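Local coordinates for protein putative aminopeptidase (Leishmania major, PDB 5NTH) that probably cleaves amino-terminal residues from peptides as a manganese-dependent M17 leucyl aminopeptidase, and binds actinonin beside its metal ions, at residues R6-S11 with T16-Y21; Q23-F28 with A233-A238; E54-N59 with V99-L104; D118-A123 with V141-G146; Y457-C462 with G488-G493. All blocks are in the same frame, centred on the assembly; numbering follows the deposited sequence.

The five contacts sample both parts of this two-domain chain. Contacts 1 and 2 share helix 12-26, their centres lying about 13 Å apart, and the salt bridge from Arg6 NE to Glu234 OE1 (2.7 Å) joins them directly. Contacts 3 and 4 belong to the N-terminal α/β domain, with centres about 11 Å apart; they meet where Leu104 CD2, just past strand 97-103, packs on Ser119 CB of helix 117-127 at 3.7 Å. Contact 5 is in the catalytic domain. The side chain of its Ser489 comes to about 9 Å from actinonin and about 12 Å from a manganese ion, whereas contacts 1 to 4 lie away from the annotated sites.

Contact 1 of 5, residues R6-S11 with T16-Y21; sequences RPRSNS and TAVSAY
Arg6 reaches Ser19 with the end of its guanidinium group, and the polar part of the contact is this one bond. NH2 donates to Ser19 OG at 2.8 Å, almost straight at 170°, with the oxygen at the guanidinium edge and close to its plane. Ser19 OG is also hydrogen-bonded to Ser2 OG. The other guanidinium nitrogens of Arg6 are taken by carboxylates, NE by Glu234 and NH1 by Glu15, so that three sets of bonds fix how the flat group is turned. Arg8 sends its own charge elsewhere, NH1 to Asp228 and NH2 to Glu14.

Behind these side chains, the backbone makes an inverse gamma turn centred on Pro7, closed by a weak bond from Arg8 N to Arg6 O (3.2 Å). The chain then runs on to Ser11, whose side chain N-caps helix 12-26, the same helix that carries Val18 and Ser19.

The apolar part is the two methyls of Val18, one for each arginine. CG2 lies over a face of the Arg6 guanidinium, off-centre toward NH1. CG1 sits over a face of the Arg8 guanidinium, nearest NE at 3.8 Å. Both arginines set off with CG anti to the backbone N (chi1 -155° for Arg6) and then bend at chi3, which carries each planar end over to the helix. Val18 also touches Met226.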
# COMPACT_ATOMS: atom_id res chain seq x y z
N ARG A 6 1.80 -33.59 -31.57
CA ARG A 6 1.89 -32.70 -30.41
C ARG A 6 0.92 -32.98 -29.25
O ARG A 6 -0.30 -32.95 -29.43
CB ARG A 6 1.68 -31.25 -30.85
CG ARG A 6 2.34 -30.27 -29.91
CD ARG A 6 2.06 -28.84 -30.29
NE ARG A 6 2.67 -28.47 -31.55
CZ ARG A 6 2.05 -28.36 -32.71
NH1 ARG A 6 0.74 -28.55 -32.81
NH2 ARG A 6 2.74 -28.03 -33.79
N PRO A 7 1.47 -33.24 -28.04
CA PRO A 7 0.63 -33.37 -26.84
C PRO A 7 0.41 -32.00 -26.18
O PRO A 7 1.03 -31.69 -25.16
CB PRO A 7 1.45 -34.32 -25.94
CG PRO A 7 2.88 -34.00 -26.29
CD PRO A 7 2.90 -33.53 -27.74
N ARG A 8 -0.46 -31.19 -26.79
CA ARG A 8 -0.71 -29.81 -26.32
C ARG A 8 -2.19 -29.53 -25.98
O ARG A 8 -2.65 -29.88 -24.88
CB ARG A 8 -0.11 -28.77 -27.29
CG ARG A 8 0.09 -27.41 -26.64
CD ARG A 8 0.35 -26.30 -27.65
NE ARG A 8 -0.76 -25.34 -27.75
CZ ARG A 8 -0.79 -24.12 -27.20
NH1 ARG A 8 0.21 -23.64 -26.47
NH2 ARG A 8 -1.85 -23.35 -27.40
N SER A 9 -2.93 -28.88 -26.88
CA SER A 9 -4.34 -28.54 -26.63
C SER A 9 -5.28 -29.61 -27.19
O SER A 9 -4.90 -30.47 -27.99
CB SER A 9 -4.73 -27.12 -27.13
OG SER A 9 -5.32 -27.13 -28.42
N ASN A 10 -6.54 -29.49 -26.75
CA ASN A 10 -7.67 -30.35 -27.12
C ASN A 10 -8.40 -29.87 -28.41
O ASN A 10 -9.58 -30.15 -28.60
CB ASN A 10 -8.64 -30.33 -25.92
CG ASN A 10 -9.33 -31.66 -25.68
OD1 ASN A 10 -8.67 -32.64 -25.32
ND2 ASN A 10 -10.65 -31.69 -25.85
N SER A 11 -7.68 -29.17 -29.29
CA SER A 11 -8.29 -28.32 -30.33
C SER A 11 -7.53 -28.28 -31.69
O SER A 11 -6.37 -27.87 -31.76
CB SER A 11 -8.44 -26.89 -29.80
OG SER A 11 -8.60 -25.93 -30.85
N THR A 16 -3.43 -26.25 -35.26
CA THR A 16 -3.06 -25.98 -36.65
C THR A 16 -2.26 -24.69 -36.71
O THR A 16 -1.26 -24.62 -37.40
CB THR A 16 -4.31 -25.90 -37.58
OG1 THR A 16 -4.71 -27.22 -37.95
CG2 THR A 16 -4.05 -25.08 -38.87
N ALA A 17 -2.70 -23.68 -35.97
CA ALA A 17 -1.98 -22.41 -35.93
C ALA A 17 -0.65 -22.48 -35.19
O ALA A 17 0.25 -21.73 -35.54
CB ALA A 17 -2.84 -21.29 -35.34
N VAL A 18 -0.51 -23.34 -34.17
CA VAL A 18 0.80 -23.49 -33.50
C VAL A 18 1.78 -24.15 -34.47
O VAL A 18 2.96 -23.78 -34.48
CB VAL A 18 0.79 -24.25 -32.13
CG1 VAL A 18 -0.09 -23.58 -31.07
CG2 VAL A 18 0.35 -25.67 -32.28
N SER A 19 1.30 -25.09 -35.29
CA SER A 19 2.16 -25.77 -36.30
C SER A 19 2.79 -24.79 -37.29
O SER A 19 3.94 -24.95 -37.68
CB SER A 19 1.41 -26.89 -37.04
OG SER A 19 1.31 -28.08 -36.25
N ALA A 20 2.02 -23.77 -37.65
CA ALA A 20 2.50 -22.67 -38.48
C ALA A 20 3.44 -21.74 -37.73
O ALA A 20 4.43 -21.29 -38.31
CB ALA A 20 1.33 -21.85 -39.02
N TYR A 21 3.12 -21.42 -36.48
CA TYR A 21 4.03 -20.63 -35.65
C TYR A 21 5.38 -21.32 -35.51
O TYR A 21 6.44 -20.66 -35.56
CB TYR A 21 3.46 -20.36 -34.25
CG TYR A 21 4.44 -19.65 -33.38
CD1 TYR A 21 4.60 -18.26 -33.46
CD2 TYR A 21 5.30 -20.36 -32.56
CE1 TYR A 21 5.56 -17.60 -32.71
CE2 TYR A 21 6.26 -19.72 -31.78
CZ TYR A 21 6.38 -18.34 -31.85
OH TYR A 21 7.34 -17.75 -31.08

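Contact 2 of 5, residues Q23-F28 with A233-A238; sequences QTCTNF and AEIAAA
Ile235 reaches across to Cys25 with its longer branch, and that branch carries the contact with the cysteine. From CB, the chain goes out through CG1, set anti to the carbonyl carbon (chi1 -77°) and then continued straight (chi2 172°), so the methyl stands well off its own helix although the side chain does not start out toward the partner. CG1 passes Cys25 CB at 4.1 Å. The terminal CD1 closes to 3.6 Å from the same Cys25 CB and 3.8 Å from Cys25 SG, so it lies alongside the CB-SG bond rather than at the sulfur alone. CD1 also meets the ring of Tyr21, one turn before Cys25 on helix 12-26.

A second patch lies next to it. Thr26 turns CG2 to the partner helix, where it meets Ala238 CB at 3.5 Å and, more loosely, Ile235 CA at 4.4 Å. CG2 does the closest touching, and Thr26 CB follows at 4.0 Å from Ala238 CB.

This is plain apolar helix-to-helix packing at the end of helix 12-26, which Asn27 leaves. Cys25 O at that end is hydrogen-bonded to Tyr239 OH of helix 229-243. Leu219 of helix 203-221 packs on both Cys25 and Ile235, making a third wall, while Ala236 faces away from helix 12-26 and lies against Val277 of strand 275-282.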
# COMPACT_ATOMS: atom_id res chain seq x y z
N GLN A 23 6.78 -23.36 -37.65
CA GLN A 23 7.47 -23.18 -38.94
C GLN A 23 8.16 -21.84 -39.09
O GLN A 23 9.27 -21.77 -39.63
CB GLN A 23 6.52 -23.38 -40.13
CG GLN A 23 6.12 -24.82 -40.35
CD GLN A 23 7.28 -25.74 -40.11
OE1 GLN A 23 7.30 -26.49 -39.11
NE2 GLN A 23 8.30 -25.64 -40.96
N THR A 24 7.51 -20.79 -38.61
CA THR A 24 8.06 -19.45 -38.79
C THR A 24 9.32 -19.35 -37.96
O THR A 24 10.27 -18.67 -38.33
CB THR A 24 7.09 -18.35 -38.38
OG1 THR A 24 6.85 -18.44 -36.97
CG2 THR A 24 5.76 -18.48 -39.15
N CYS A 25 9.30 -20.05 -36.82
CA CYS A 25 10.45 -20.14 -35.93
C CYS A 25 11.58 -21.08 -36.39
O CYS A 25 12.75 -20.75 -36.25
CB CYS A 25 9.96 -20.56 -34.54
SG CYS A 25 9.18 -19.22 -33.64
N THR A 26 11.22 -22.25 -36.92
CA THR A 26 12.23 -23.20 -37.37
C THR A 26 12.90 -22.85 -38.72
O THR A 26 14.02 -23.22 -38.91
CB THR A 26 11.71 -24.66 -37.42
OG1 THR A 26 10.74 -24.81 -38.45
CG2 THR A 26 11.10 -25.08 -36.09
N ASN A 27 12.23 -22.14 -39.62
CA ASN A 27 12.88 -21.66 -40.84
C ASN A 27 13.27 -20.18 -40.80
O ASN A 27 13.56 -19.58 -41.83
CB ASN A 27 11.97 -21.86 -42.05
CG ASN A 27 11.48 -23.28 -42.16
OD1 ASN A 27 10.28 -23.54 -42.07
ND2 ASN A 27 12.41 -24.23 -42.35
N PHE A 28 13.29 -19.59 -39.61
CA PHE A 28 13.50 -18.16 -39.50
C PHE A 28 14.78 -17.69 -40.20
O PHE A 28 15.82 -18.30 -40.04
CB PHE A 28 13.57 -17.76 -38.02
CG PHE A 28 13.53 -16.31 -37.81
CD1 PHE A 28 12.34 -15.66 -37.73
CD2 PHE A 28 14.69 -15.58 -37.75
CE1 PHE A 28 12.29 -14.30 -37.56
CE2 PHE A 28 14.67 -14.22 -37.58
CZ PHE A 28 13.46 -13.57 -37.50
N ALA A 233 9.81 -26.50 -26.79
CA ALA A 233 10.55 -27.78 -26.94
C ALA A 233 10.52 -28.39 -28.36
O ALA A 233 11.51 -28.95 -28.83
CB ALA A 233 10.02 -28.81 -25.97
N GLU A 234 9.38 -28.30 -29.01
CA GLU A 234 9.29 -28.78 -30.38
C GLU A 234 10.25 -28.00 -31.32
O GLU A 234 10.81 -28.56 -32.27
CB GLU A 234 7.84 -28.67 -30.83
CG GLU A 234 7.51 -29.44 -32.08
CD GLU A 234 6.11 -29.14 -32.54
OE1 GLU A 234 5.15 -29.46 -31.79
OE2 GLU A 234 5.98 -28.53 -33.62
N ILE A 235 10.43 -26.71 -31.01
CA ILE A 235 11.25 -25.83 -31.79
C ILE A 235 12.69 -26.27 -31.60
O ILE A 235 13.41 -26.49 -32.58
CB ILE A 235 11.06 -24.34 -31.40
CG1 ILE A 235 9.76 -23.78 -31.99
CG2 ILE A 235 12.19 -23.47 -31.94
CD1 ILE A 235 9.37 -22.39 -31.51
N ALA A 236 13.08 -26.40 -30.35
CA ALA A 236 14.42 -26.86 -29.99
C ALA A 236 14.76 -28.19 -30.66
O ALA A 236 15.86 -28.34 -31.20
CB ALA A 236 14.57 -26.98 -28.48
N ALA A 237 13.81 -29.13 -30.69
CA ALA A 237 13.99 -30.37 -31.45
C ALA A 237 14.31 -30.13 -32.94
O ALA A 237 15.33 -30.60 -33.44
CB ALA A 237 12.78 -31.27 -31.30
N ALA A 238 13.49 -29.35 -33.65
CA ALA A 238 13.76 -29.07 -35.07
C ALA A 238 15.15 -28.47 -35.29
O ALA A 238 15.84 -28.84 -36.22
CB ALA A 238 12.68 -28.15 -35.67

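Contact 3 of 5, residues E54-N59 with V99-L104; sequences EQLRDN and VMVTAL
Leu56 meets Thr102 at a polar atom: the CD1 methyl of the leucine rests 3.9 Å from Thr102 O, a van der Waals touch on the strand backbone. The threonine side chain points away from the helix, and its OG1 is hydrogen-bonded to Thr83 OG1 of the neighbouring strand 83-88. Leu56 therefore sees the backbone of this residue and not its hydroxyl.

A single methyl does all of the touching from the helix. CD1 approaches Ala103 at CA, 4.1 Å away, and at CB, 4.4 Å away. On the other side of Thr102 along the strand, it comes within 4.2 Å of Val101 CG1. The methyl thus touches residues on both sides of Thr102 as well as its carbonyl oxygen. The torsions put it there: CG is anti to the carbonyl carbon (chi1 -72°), and the next bond is extended to CD1 (chi2 -171°), so the leucine reaches straight out from the helix.

Apart from the touch on Thr102 O, these are apolar contacts, all four residues being buried, and at 3.9 Å and more none of the touches is tight. In the α/β N-terminal domain, assigned to the macro-like clan, the short helix 53-57 lies over one face of the mixed sheet. Leu56 also touches Leu49 of strand 46-51, the parallel neighbour of strand 97-103. Val101 on this face packs on Leu75 of helix 69-77, and Thr102 on the other face on Ala123 of helix 117-127.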
# COMPACT_ATOMS: atom_id res chain seq x y z
N GLU A 54 33.04 13.28 -36.87
CA GLU A 54 34.28 13.32 -37.69
C GLU A 54 34.09 12.54 -39.01
O GLU A 54 34.31 13.08 -40.08
CB GLU A 54 35.51 12.74 -36.95
N GLN A 55 33.64 11.29 -38.90
CA GLN A 55 33.62 10.37 -40.04
C GLN A 55 32.56 10.82 -41.04
O GLN A 55 32.78 10.72 -42.25
CB GLN A 55 33.41 8.92 -39.59
N LEU A 56 31.44 11.35 -40.55
CA LEU A 56 30.40 11.85 -41.44
C LEU A 56 30.84 13.02 -42.29
O LEU A 56 30.39 13.15 -43.42
CB LEU A 56 29.13 12.24 -40.68
CG LEU A 56 28.29 11.10 -40.10
CD1 LEU A 56 27.00 11.70 -39.60
CD2 LEU A 56 27.99 9.97 -41.08
N ARG A 57 31.69 13.89 -41.74
CA ARG A 57 32.11 15.13 -42.44
C ARG A 57 33.33 14.97 -43.35
O ARG A 57 33.71 15.91 -44.08
CB ARG A 57 32.36 16.24 -41.43
CG ARG A 57 31.07 16.93 -41.10
CD ARG A 57 31.20 17.83 -39.90
NE ARG A 57 29.95 18.57 -39.76
CZ ARG A 57 29.63 19.35 -38.73
NH1 ARG A 57 30.47 19.51 -37.69
NH2 ARG A 57 28.45 19.96 -38.74
N ASP A 58 33.92 13.78 -43.30
CA ASP A 58 35.00 13.37 -44.18
C ASP A 58 34.60 13.46 -45.66
O ASP A 58 33.43 13.24 -46.00
CB ASP A 58 35.43 11.94 -43.86
CG ASP A 58 36.83 11.62 -44.32
OD1 ASP A 58 37.36 12.28 -45.24
OD2 ASP A 58 37.41 10.69 -43.74
N ASN A 59 35.59 13.77 -46.50
CA ASN A 59 35.43 13.83 -47.96
C ASN A 59 35.34 12.46 -48.62
O ASN A 59 34.88 12.33 -49.75
CB ASN A 59 36.59 14.59 -48.61
CG ASN A 59 36.83 15.95 -47.97
OD1 ASN A 59 35.90 16.73 -47.76
ND2 ASN A 59 38.09 16.24 -47.66
N VAL A 99 16.45 10.26 -47.28
CA VAL A 99 17.74 10.17 -46.63
C VAL A 99 17.69 10.73 -45.21
O VAL A 99 17.33 11.91 -44.99
CB VAL A 99 18.81 10.95 -47.39
CG1 VAL A 99 20.20 10.64 -46.83
CG2 VAL A 99 18.75 10.57 -48.86
N MET A 100 18.07 9.89 -44.25
CA MET A 100 18.16 10.31 -42.87
C MET A 100 19.63 10.20 -42.45
O MET A 100 20.33 9.25 -42.80
CB MET A 100 17.17 9.49 -42.01
CG MET A 100 17.42 9.54 -40.50
SD MET A 100 16.13 8.86 -39.40
CE MET A 100 17.10 8.48 -37.92
N VAL A 101 20.09 11.21 -41.74
CA VAL A 101 21.47 11.35 -41.40
C VAL A 101 21.59 11.56 -39.90
O VAL A 101 21.09 12.57 -39.38
CB VAL A 101 22.06 12.58 -42.07
CG1 VAL A 101 23.42 12.95 -41.48
CG2 VAL A 101 22.17 12.34 -43.57
N THR A 102 22.31 10.64 -39.22
CA THR A 102 22.39 10.65 -37.77
C THR A 102 23.82 10.56 -37.26
O THR A 102 24.53 9.60 -37.51
CB THR A 102 21.53 9.53 -37.13
OG1 THR A 102 20.16 9.67 -37.54
CG2 THR A 102 21.56 9.59 -35.61
N ALA A 103 24.20 11.57 -36.50
CA ALA A 103 25.47 11.58 -35.81
C ALA A 103 25.36 10.86 -34.46
O ALA A 103 24.44 11.10 -33.67
CB ALA A 103 25.92 13.00 -35.59
N LEU A 104 26.33 9.98 -34.22
CA LEU A 104 26.45 9.31 -32.97
C LEU A 104 26.91 10.33 -31.96
O LEU A 104 27.37 11.41 -32.33
CB LEU A 104 27.44 8.16 -33.04
CG LEU A 104 27.14 7.08 -34.10
CD1 LEU A 104 28.36 6.16 -34.30
CD2 LEU A 104 25.87 6.28 -33.80

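Contact 4 of 5, residues D118-A123 with V141-G146; sequences DSMSEA and VCAPAG
Met120 and Val141 meet with no flat group between them. The carboxylate of Asp118, at the start of the helical segment, takes no part in the contact; it is engaged on its own side and by a neighbouring subunit. Its OD1 receives Ser119 N at 2.8 Å on the anti side, 20° out of the carboxylate plane, in a bent bond of 134°. The same oxygen forms a salt bridge with Arg116, while OD2 is bonded to Asn112 and to Tyr465 of a neighbouring subunit.

The contact itself is carried by the tip of Met120. Its CG is anti to the carbonyl carbon (chi1 -72°) and the chain beyond is extended, so sulfur and methyl are held out from the helix toward the end of strand 137-142. The methyl CE comes to 3.4 Å from Val141 CG1, which is close, and SD stands 4.0 Å from that same CG1. The two side chains cross at about a right angle. Past the valine, CE also meets Ala143 CB at 4.0 Å, where the chain has left the strand.

Helix 117-127 here packs against one face of the mixed sheet in the N-terminal domain. Leu104, just past strand 97-103, touches Met120, and Val151 of helix 148-156 touches both Met120 and Val141. Every atom that touches across the two segments is carbon or thioether sulfur. The attraction is therefore dispersive and hydrophobic, with no directional bond to fix the angle, and polar bonds of this helix are made elsewhere, among them Ser121 OG with Ala154 O and Arg157 NE.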
# COMPACT_ATOMS: atom_id res chain seq x y z
N ASP A 118 24.24 1.42 -29.20
CA ASP A 118 22.95 1.88 -28.70
C ASP A 118 22.34 2.97 -29.57
O ASP A 118 21.16 2.93 -29.90
CB ASP A 118 23.02 2.36 -27.22
CG ASP A 118 24.27 3.17 -26.89
OD1 ASP A 118 24.93 3.71 -27.80
OD2 ASP A 118 24.61 3.24 -25.69
N SER A 119 23.14 3.95 -29.92
CA SER A 119 22.69 5.02 -30.78
C SER A 119 22.39 4.53 -32.19
O SER A 119 21.47 5.00 -32.84
CB SER A 119 23.74 6.12 -30.77
OG SER A 119 23.86 6.63 -29.46
N MET A 120 23.17 3.56 -32.65
CA MET A 120 22.95 2.94 -33.96
C MET A 120 21.58 2.30 -34.00
O MET A 120 20.85 2.49 -34.95
CB MET A 120 23.99 1.85 -34.25
CG MET A 120 25.38 2.36 -34.54
SD MET A 120 26.53 1.06 -35.11
CE MET A 120 27.95 2.11 -35.46
N SER A 121 21.26 1.55 -32.97
CA SER A 121 19.94 0.96 -32.81
C SER A 121 18.81 2.01 -32.75
O SER A 121 17.78 1.85 -33.41
CB SER A 121 19.93 0.01 -31.61
OG SER A 121 20.41 -1.26 -32.02
N GLU A 122 18.99 3.07 -31.97
CA GLU A 122 17.99 4.13 -31.91
C GLU A 122 17.82 4.77 -33.27
O GLU A 122 16.71 5.10 -33.66
CB GLU A 122 18.32 5.22 -30.88
CG GLU A 122 18.13 4.80 -29.42
CD GLU A 122 18.56 5.85 -28.39
OE1 GLU A 122 18.93 7.00 -28.77
OE2 GLU A 122 18.52 5.54 -27.17
N ALA A 123 18.91 4.93 -34.01
CA ALA A 123 18.86 5.62 -35.27
C ALA A 123 18.24 4.76 -36.37
O ALA A 123 17.42 5.25 -37.18
CB ALA A 123 20.24 6.06 -35.67
N VAL A 141 26.78 2.74 -42.42
CA VAL A 141 27.44 2.90 -41.13
C VAL A 141 28.92 3.21 -41.24
O VAL A 141 29.67 2.46 -41.82
CB VAL A 141 27.34 1.63 -40.31
CG1 VAL A 141 27.76 1.92 -38.87
CG2 VAL A 141 25.94 1.07 -40.37
N CYS A 142 29.31 4.32 -40.64
CA CYS A 142 30.70 4.71 -40.52
C CYS A 142 31.32 4.23 -39.20
O CYS A 142 31.38 4.97 -38.21
CB CYS A 142 30.81 6.21 -40.67
SG CYS A 142 30.29 6.67 -42.32
N ALA A 143 31.77 2.98 -39.23
CA ALA A 143 32.37 2.35 -38.07
C ALA A 143 33.61 1.59 -38.47
O ALA A 143 33.60 0.87 -39.48
CB ALA A 143 31.38 1.40 -37.40
N PRO A 144 34.67 1.70 -37.64
CA PRO A 144 35.96 1.11 -37.95
C PRO A 144 35.95 -0.41 -37.86
O PRO A 144 35.07 -1.02 -37.25
CB PRO A 144 36.89 1.72 -36.90
CG PRO A 144 36.01 2.03 -35.74
CD PRO A 144 34.58 2.10 -36.21
N ALA A 145 36.94 -1.00 -38.51
CA ALA A 145 37.07 -2.45 -38.54
C ALA A 145 37.21 -2.95 -37.09
O ALA A 145 37.92 -2.32 -36.29
CB ALA A 145 38.29 -2.84 -39.37
N GLY A 146 36.53 -4.04 -36.77
CA GLY A 146 36.39 -4.50 -35.39
C GLY A 146 35.00 -4.31 -34.82
O GLY A 146 34.62 -4.97 -33.85

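Contact 5 of 5, residues Y457-C462 with G488-G493; sequences YPVLYC and GSSCGG
Ser490 turns its hydroxyl to Leu460 through an unusual first torsion, chi1 -33°, well short of a staggered position. The rotation brings OG to 2.8 Å from Leu460 O. Leu460 in turn has CG anti to its backbone N (chi1 -174°), which carries CG and the methyls away and leaves CB facing the serine, 3.7 Å from OG. The hydroxyl may donate to Leu460 O, though another acceptor competes for its proton.

Val459 supplies the apolar neighbour. Its CG2 lies 4.0 Å from Ser490 OG and 4.4 Å from Ser489 OG, in loose apolar contact with the two hydroxyls at the start of helix 488-497. Ser489 has its polar partner elsewhere, since OG bonds to Asp512 OD2. Tyr435 of strand 432-436 touches both Val459 and Ser490.

Here the chain leaves strand 456-458, the outermost within this chain of the catalytic domain's mixed sheet, and passes the first turn of the helix. A neighbouring subunit also reaches this loop: Tyr461 O accepts a bond from its Thr111 OG1, and Leu460 packs on its Thr427. Ser489 touches Thr420, a residue of the actinonin pocket, which places the contact one layer behind that pocket. Chemically, a buried backbone carbonyl faces a helix-borne hydroxyl beside an apolar valine, so the hydroxyl can satisfy that carbonyl if it donates there.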
# COMPACT_ATOMS: atom_id res chain seq x y z
N TYR A 457 27.95 -5.55 -16.52
CA TYR A 457 28.66 -4.90 -15.43
C TYR A 457 28.70 -5.83 -14.27
O TYR A 457 27.69 -6.44 -13.98
CB TYR A 457 28.02 -3.58 -15.06
CG TYR A 457 28.96 -2.76 -14.28
CD1 TYR A 457 29.90 -1.97 -14.91
CD2 TYR A 457 28.97 -2.82 -12.89
CE1 TYR A 457 30.82 -1.22 -14.17
CE2 TYR A 457 29.89 -2.09 -12.14
CZ TYR A 457 30.81 -1.30 -12.79
OH TYR A 457 31.69 -0.55 -12.06
N PRO A 458 29.88 -5.96 -13.62
CA PRO A 458 30.07 -6.82 -12.46
C PRO A 458 29.15 -6.53 -11.29
O PRO A 458 28.93 -5.39 -10.97
CB PRO A 458 31.52 -6.49 -12.04
CG PRO A 458 32.20 -6.11 -13.30
CD PRO A 458 31.15 -5.30 -13.99
N VAL A 459 28.63 -7.55 -10.66
CA VAL A 459 28.05 -7.35 -9.33
C VAL A 459 28.76 -8.17 -8.26
O VAL A 459 29.32 -9.21 -8.53
CB VAL A 459 26.53 -7.63 -9.26
CG1 VAL A 459 25.78 -6.55 -9.98
CG2 VAL A 459 26.20 -9.03 -9.76
N LEU A 460 28.65 -7.66 -7.03
CA LEU A 460 29.33 -8.20 -5.88
C LEU A 460 29.38 -9.73 -5.88
O LEU A 460 28.35 -10.36 -5.96
CB LEU A 460 28.64 -7.69 -4.62
CG LEU A 460 29.31 -8.06 -3.30
CD1 LEU A 460 30.72 -7.48 -3.21
CD2 LEU A 460 28.45 -7.62 -2.12
N TYR A 461 30.58 -10.32 -5.83
CA TYR A 461 30.73 -11.76 -5.60
C TYR A 461 31.29 -11.92 -4.18
O TYR A 461 32.42 -11.48 -3.90
CB TYR A 461 31.65 -12.41 -6.63
CG TYR A 461 31.83 -13.92 -6.45
CD1 TYR A 461 30.95 -14.81 -7.03
CD2 TYR A 461 32.89 -14.44 -5.70
CE1 TYR A 461 31.11 -16.18 -6.87
CE2 TYR A 461 33.05 -15.81 -5.51
CZ TYR A 461 32.16 -16.65 -6.09
OH TYR A 461 32.33 -17.96 -5.92
N CYS A 462 30.50 -12.53 -3.30
CA CYS A 462 30.86 -12.62 -1.90
C CYS A 462 30.03 -13.69 -1.21
O CYS A 462 29.23 -13.37 -0.35
CB CYS A 462 30.68 -11.26 -1.21
SG CYS A 462 31.54 -11.20 0.37
N GLY A 488 20.87 -8.02 -4.10
CA GLY A 488 19.86 -8.92 -4.58
C GLY A 488 20.22 -9.71 -5.81
O GLY A 488 19.86 -10.88 -5.89
N SER A 489 20.92 -9.09 -6.77
CA SER A 489 21.33 -9.83 -7.97
C SER A 489 22.39 -10.85 -7.67
O SER A 489 22.33 -11.94 -8.23
CB SER A 489 21.76 -8.95 -9.17
OG SER A 489 21.92 -9.79 -10.33
N SER A 490 23.35 -10.54 -6.81
CA SER A 490 24.38 -11.52 -6.45
C SER A 490 23.76 -12.71 -5.73
O SER A 490 24.12 -13.85 -5.99
CB SER A 490 25.43 -10.92 -5.55
OG SER A 490 25.66 -9.56 -5.84
N CYS A 491 22.83 -12.43 -4.82
CA CYS A 491 22.16 -13.49 -4.08
C CYS A 491 21.47 -14.48 -5.06
O CYS A 491 21.45 -15.69 -4.83
CB CYS A 491 21.19 -12.90 -3.01
SG CYS A 491 22.00 -12.10 -1.55
N GLY A 492 20.95 -13.96 -6.16
CA GLY A 492 20.36 -14.80 -7.16
C GLY A 492 21.38 -15.70 -7.80
O GLY A 492 21.13 -16.88 -8.00
N GLY A 493 22.54 -15.15 -8.11
CA GLY A 493 23.62 -15.96 -8.65
C GLY A 493 24.16 -17.01 -7.70
O GLY A 493 24.41 -18.14 -8.09